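PDB 4RGZ: Xaa-Pro aminopeptidase from Thermococcus sibiricus MM 739, which probably acts as a zinc-dependent aminopeptidase or prolidase of the M24B family, hydrolysing peptide bonds next to proline. Local coordinates for residues A[197-202]-A[221-226]; A[171-176]-A[213-218]. All coordinates share one frame; numbering follows the deposited sequence.

Contact 1 of 2, residues A[197-202]-A[221-226]. With ZN (zinc ion), chain E.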
# COMPACT_ATOMS: atom_id res chain seq x y z
N PRO A 197 -0.70 -10.01 -7.00
CA PRO A 197 -1.41 -11.15 -7.63
C PRO A 197 -1.68 -12.27 -6.62
O PRO A 197 -0.90 -12.45 -5.67
CB PRO A 197 -0.40 -11.66 -8.65
CG PRO A 197 0.38 -10.46 -8.98
CD PRO A 197 0.49 -9.63 -7.74
N ILE A 198 -2.76 -12.99 -6.86
CA ILE A 198 -3.16 -14.15 -6.08
C ILE A 198 -3.12 -15.42 -6.92
O ILE A 198 -3.77 -15.54 -7.98
CB ILE A 198 -4.60 -14.01 -5.58
CG1 ILE A 198 -4.78 -12.76 -4.71
CG2 ILE A 198 -5.01 -15.25 -4.82
CD1 ILE A 198 -6.23 -12.22 -4.75
N VAL A 199 -2.38 -16.40 -6.45
CA VAL A 199 -2.36 -17.70 -7.06
C VAL A 199 -2.73 -18.69 -5.96
O VAL A 199 -2.10 -18.73 -4.89
CB VAL A 199 -0.98 -17.99 -7.67
CG1 VAL A 199 -0.99 -19.30 -8.42
CG2 VAL A 199 -0.57 -16.88 -8.60
N ALA A 200 -3.75 -19.50 -6.22
CA ALA A 200 -4.25 -20.43 -5.22
C ALA A 200 -4.46 -21.81 -5.87
O ALA A 200 -5.35 -21.96 -6.75
CB ALA A 200 -5.53 -19.89 -4.59
N SER A 201 -3.67 -22.80 -5.42
CA SER A 201 -3.61 -24.09 -6.09
C SER A 201 -4.17 -25.22 -5.24
O SER A 201 -3.99 -25.23 -4.02
CB SER A 201 -2.18 -24.41 -6.50
OG SER A 201 -1.37 -24.62 -5.36
N GLY A 202 -4.82 -26.19 -5.88
CA GLY A 202 -5.43 -27.30 -5.18
C GLY A 202 -6.30 -26.81 -4.04
O GLY A 202 -7.14 -25.94 -4.27
N ASP A 221 -4.01 -30.57 -9.80
CA ASP A 221 -4.36 -29.30 -9.15
C ASP A 221 -5.20 -28.41 -10.02
O ASP A 221 -4.81 -28.14 -11.16
CB ASP A 221 -3.09 -28.49 -8.91
CG ASP A 221 -2.44 -28.77 -7.59
OD1 ASP A 221 -3.16 -29.25 -6.68
OD2 ASP A 221 -1.21 -28.50 -7.47
N VAL A 222 -6.30 -27.89 -9.50
CA VAL A 222 -6.87 -26.72 -10.12
C VAL A 222 -6.24 -25.46 -9.50
O VAL A 222 -5.98 -25.40 -8.31
CB VAL A 222 -8.40 -26.69 -10.19
CG1 VAL A 222 -9.02 -27.87 -9.52
CG2 VAL A 222 -8.97 -25.37 -9.72
N VAL A 223 -5.94 -24.50 -10.36
CA VAL A 223 -5.21 -23.32 -9.98
C VAL A 223 -5.94 -22.09 -10.47
O VAL A 223 -6.19 -21.93 -11.67
CB VAL A 223 -3.79 -23.32 -10.58
CG1 VAL A 223 -2.97 -22.18 -10.01
CG2 VAL A 223 -3.10 -24.65 -10.32
N ILE A 224 -6.32 -21.28 -9.49
CA ILE A 224 -6.95 -20.01 -9.67
C ILE A 224 -5.87 -18.95 -9.69
O ILE A 224 -4.95 -18.98 -8.86
CB ILE A 224 -7.84 -19.71 -8.47
CG1 ILE A 224 -8.87 -20.82 -8.30
CG2 ILE A 224 -8.48 -18.32 -8.56
CD1 ILE A 224 -9.89 -20.51 -7.21
N PHE A 225 -5.96 -18.03 -10.65
CA PHE A 225 -5.06 -16.87 -10.65
C PHE A 225 -5.77 -15.54 -10.94
O PHE A 225 -6.60 -15.43 -11.85
CB PHE A 225 -3.79 -17.11 -11.48
CG PHE A 225 -4.03 -17.59 -12.86
CD1 PHE A 225 -4.56 -18.86 -13.11
CD2 PHE A 225 -3.68 -16.78 -13.96
CE1 PHE A 225 -4.75 -19.30 -14.42
CE2 PHE A 225 -3.87 -17.21 -15.28
CZ PHE A 225 -4.39 -18.47 -15.51
N ASP A 226 -5.47 -14.55 -10.11
CA ASP A 226 -6.30 -13.36 -9.96
C ASP A 226 -5.30 -12.21 -9.81
O ASP A 226 -4.43 -12.24 -8.93
CB ASP A 226 -7.18 -13.53 -8.71
CG ASP A 226 -8.21 -12.41 -8.51
OD1 ASP A 226 -8.20 -11.40 -9.24
OD2 ASP A 226 -9.06 -12.56 -7.57
ZN ZN E . -9.94 -10.20 -8.98
O HOH W 1 -11.11 -9.70 -7.33
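With CG trans to its backbone N (chi1 -174°), Asp226 sets its carboxylate beside Ile198, whose CG1 stands opposite its own carbonyl carbon (chi1 -59°). The two side chains run alongside each other in the same direction, and Ile198 CD1 comes within 4.0 Å of Asp226 OD2. The other carboxylate oxygen, Asp226 OD1, binds the zinc ion at 2.1 Å, with a water molecule, Asp237 and Glu344 completing the ligands, while Asp226 OD2 turns to a salt bridge with Arg342. This second partner probably helps fix the rotation of the carboxylate.

Behind this metal ligand, strands 198-201 and 222-226 run antiparallel, their axes 4.7 Å apart. Ile198 with Asp226 and Ala200 with Ile224 are hydrogen-bonded pairs, each joined in both directions; the bond from Ile198 N to Asp226 O is 2.8 Å long and almost straight. Val199 with Phe225 and Ser201 with Val223 are the intervening non-hydrogen-bonded pairs. On their face Val199 CG1 meets Val223 CG1 diagonally at 3.8 Å, and Val223 CG2 rests against Ser201 CB at 3.9 Å. At the far end Gly202 N closes the ladder on Val222 O, at 2.8 Å. Gly202 adopts a positive phi there, and the Asp221 carboxylate lies beside it, with OD1 3.3 Å from Gly202 CA; Asp221 OD2 accepts from Arg218 N and OD1 pairs with Arg215.

The paired strands belong to the mixed sheet of the catalytic domain, which has the pita-bread fold of the M24 family. Strand 234-243 flanks strand 222-231 on its other edge, Pro197 and Val199 pack against helix 173-185, and Ile224 on the opposite face reaches Arg342 of strand 339-350.

Contact 2 of 2, residues A[171-176]-A[213-218]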
# COMPACT_ATOMS: atom_id res chain seq x y z
N LYS A 171 6.45 -25.31 -9.69
CA LYS A 171 6.60 -23.97 -9.15
C LYS A 171 5.61 -23.72 -8.04
O LYS A 171 4.52 -24.24 -8.07
CB LYS A 171 6.50 -22.92 -10.25
CG LYS A 171 7.72 -22.95 -11.15
CD LYS A 171 7.48 -22.21 -12.46
CE LYS A 171 8.65 -22.36 -13.41
NZ LYS A 171 8.20 -22.78 -14.77
N SER A 172 6.03 -22.94 -7.05
CA SER A 172 5.17 -22.54 -5.94
C SER A 172 4.22 -21.40 -6.32
O SER A 172 4.57 -20.51 -7.11
CB SER A 172 6.02 -22.09 -4.74
OG SER A 172 6.62 -20.81 -4.95
N GLU A 173 3.03 -21.42 -5.75
CA GLU A 173 2.14 -20.26 -5.74
C GLU A 173 2.91 -18.87 -5.74
O GLU A 173 2.60 -17.99 -6.54
CB GLU A 173 1.14 -20.35 -4.57
CG GLU A 173 0.33 -21.63 -4.51
CD GLU A 173 -0.74 -21.62 -3.40
OE1 GLU A 173 -1.72 -22.43 -3.48
OE2 GLU A 173 -0.60 -20.81 -2.46
N ARG A 174 3.89 -18.70 -4.85
CA ARG A 174 4.63 -17.44 -4.75
C ARG A 174 5.43 -17.14 -6.03
O ARG A 174 5.32 -16.04 -6.57
CB ARG A 174 5.55 -17.39 -3.52
CG ARG A 174 4.84 -17.10 -2.21
CD ARG A 174 5.53 -17.76 -1.02
NE ARG A 174 6.65 -16.99 -0.46
CZ ARG A 174 7.90 -17.12 -0.87
NH1 ARG A 174 8.22 -18.01 -1.82
NH2 ARG A 174 8.85 -16.38 -0.31
N GLU A 175 6.23 -18.10 -6.49
CA GLU A 175 6.90 -17.98 -7.77
C GLU A 175 5.94 -17.57 -8.89
O GLU A 175 6.20 -16.63 -9.62
CB GLU A 175 7.57 -19.30 -8.15
CG GLU A 175 9.07 -19.30 -7.95
CD GLU A 175 9.60 -20.62 -7.40
OE1 GLU A 175 10.78 -20.63 -6.96
OE2 GLU A 175 8.85 -21.64 -7.39
N LEU A 176 4.82 -18.27 -9.03
CA LEU A 176 3.91 -17.95 -10.06
C LEU A 176 3.36 -16.51 -9.94
O LEU A 176 3.38 -15.74 -10.91
CB LEU A 176 2.81 -18.97 -10.03
CG LEU A 176 2.93 -20.15 -10.99
CD1 LEU A 176 4.31 -20.50 -11.54
CD2 LEU A 176 2.29 -21.35 -10.32
N SER A 213 1.55 -19.19 -1.21
CA SER A 213 2.48 -19.84 -0.29
C SER A 213 3.54 -20.62 -1.06
O SER A 213 3.58 -20.53 -2.30
CB SER A 213 1.71 -20.77 0.64
OG SER A 213 1.36 -21.95 -0.05
N HIS A 214 4.37 -21.40 -0.34
CA HIS A 214 5.40 -22.26 -0.96
C HIS A 214 4.86 -23.51 -1.61
O HIS A 214 5.60 -24.26 -2.27
CB HIS A 214 6.50 -22.61 0.05
CG HIS A 214 7.17 -21.40 0.66
ND1 HIS A 214 6.51 -20.55 1.49
CD2 HIS A 214 8.45 -20.90 0.52
CE1 HIS A 214 7.35 -19.57 1.87
NE2 HIS A 214 8.52 -19.77 1.27
N ARG A 215 3.56 -23.76 -1.46
CA ARG A 215 2.98 -24.95 -2.01
C ARG A 215 3.27 -25.03 -3.51
O ARG A 215 2.94 -24.11 -4.24
CB ARG A 215 1.48 -24.95 -1.73
CG ARG A 215 0.79 -26.19 -2.25
CD ARG A 215 -0.73 -26.08 -2.16
NE ARG A 215 -1.37 -27.36 -2.50
CZ ARG A 215 -1.38 -27.88 -3.73
NH1 ARG A 215 -0.84 -27.22 -4.75
NH2 ARG A 215 -1.95 -29.04 -3.94
N LYS A 216 3.88 -26.11 -3.96
CA LYS A 216 4.11 -26.30 -5.39
C LYS A 216 2.90 -26.77 -6.19
O LYS A 216 2.12 -27.63 -5.73
CB LYS A 216 5.30 -27.19 -5.64
CG LYS A 216 6.64 -26.46 -5.55
CD LYS A 216 7.72 -27.38 -5.04
CE LYS A 216 9.13 -26.85 -5.32
NZ LYS A 216 9.48 -25.74 -4.39
N ILE A 217 2.73 -26.21 -7.38
CA ILE A 217 1.69 -26.65 -8.31
C ILE A 217 2.11 -28.00 -8.87
O ILE A 217 3.27 -28.16 -9.30
CB ILE A 217 1.46 -25.60 -9.43
CG1 ILE A 217 0.38 -24.61 -8.99
CG2 ILE A 217 1.00 -26.25 -10.73
CD1 ILE A 217 0.84 -23.59 -7.97
N ARG A 218 1.19 -28.96 -8.85
CA ARG A 218 1.47 -30.32 -9.33
C ARG A 218 0.27 -30.85 -10.10
O ARG A 218 -0.81 -30.25 -10.06
CB ARG A 218 1.84 -31.27 -8.16
CG ARG A 218 0.61 -31.76 -7.38
CD ARG A 218 0.86 -32.01 -5.90
NE ARG A 218 1.10 -30.76 -5.16
CZ ARG A 218 1.53 -30.69 -3.90
NH1 ARG A 218 1.75 -31.80 -3.19
NH2 ARG A 218 1.73 -29.50 -3.34
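A capping box formed by Ser172 and Glu175 starts helix 173-185, and loop 213-218 lies against it, with Ser172 bridged to Lys216 through the flanking backbone. Ser172 OG accepts from Glu175 N, and Glu175 OE2 receives Ser172 N in return. Across the contact, Ile217 N bonds to Lys171 O at 2.7 Å, while Glu173 N reaches Arg215 O at 3.1 Å. Arg174 N adds a longer bond to Ser213 O, so the loop's carbonyls occupy two N-H groups of the first turn.

The extended side chain of Glu173 carries its carboxylate in between loop 213-218 and the end of strand 198-201. Glu173 OE2 uses its anti lone pair, the one away from OE1, to take Ser213 N at 3.0 Å, and it also accepts from His210 NE2; OE1 is held by Ser201 N. Ser213 OG in turn accepts from Arg215 N, forming an ST turn. On the inner side, Ile217 CD1 packs on Leu176 CD2 at 3.6 Å.

At the outer side the chain of Arg174 bends at its third torsion (chi3 84°), laying the guanidinium flat on the His214 ring. Their planes lie 14° apart and their centres 3.9 Å, with His214 NE2 over the middle of the guanidinium and Arg174 CD also above the ring. Phe188 of the second subunit meets both side chains, and Ala190 O of that subunit accepts from Arg174 NH2. The whole is a helix N-terminus secured by a capping box and packed against a loop that holds an ST turn, at the dimer interface.

Contact 1 is almost wholly buried and reaches the zinc site at one end, whereas contact 2 lies nearer the surface and takes part in the subunit interface. Regular strand pairing with aliphatic packing dominates the first; in the second, irregular backbone bonds, a carboxylate and a guanidinium-imidazole stack do the work. Their segments alternate along the chain, since residues 213-218 lie within the connection between the two strands of contact 1 and the start of helix 173-185 precedes both. The centres are 9 Å apart. Ile217 CD1 touches Ser201 CB at 3.5 Å, and with the tie between Arg215 and Asp221 this couples the helix-loop layer to the sheet.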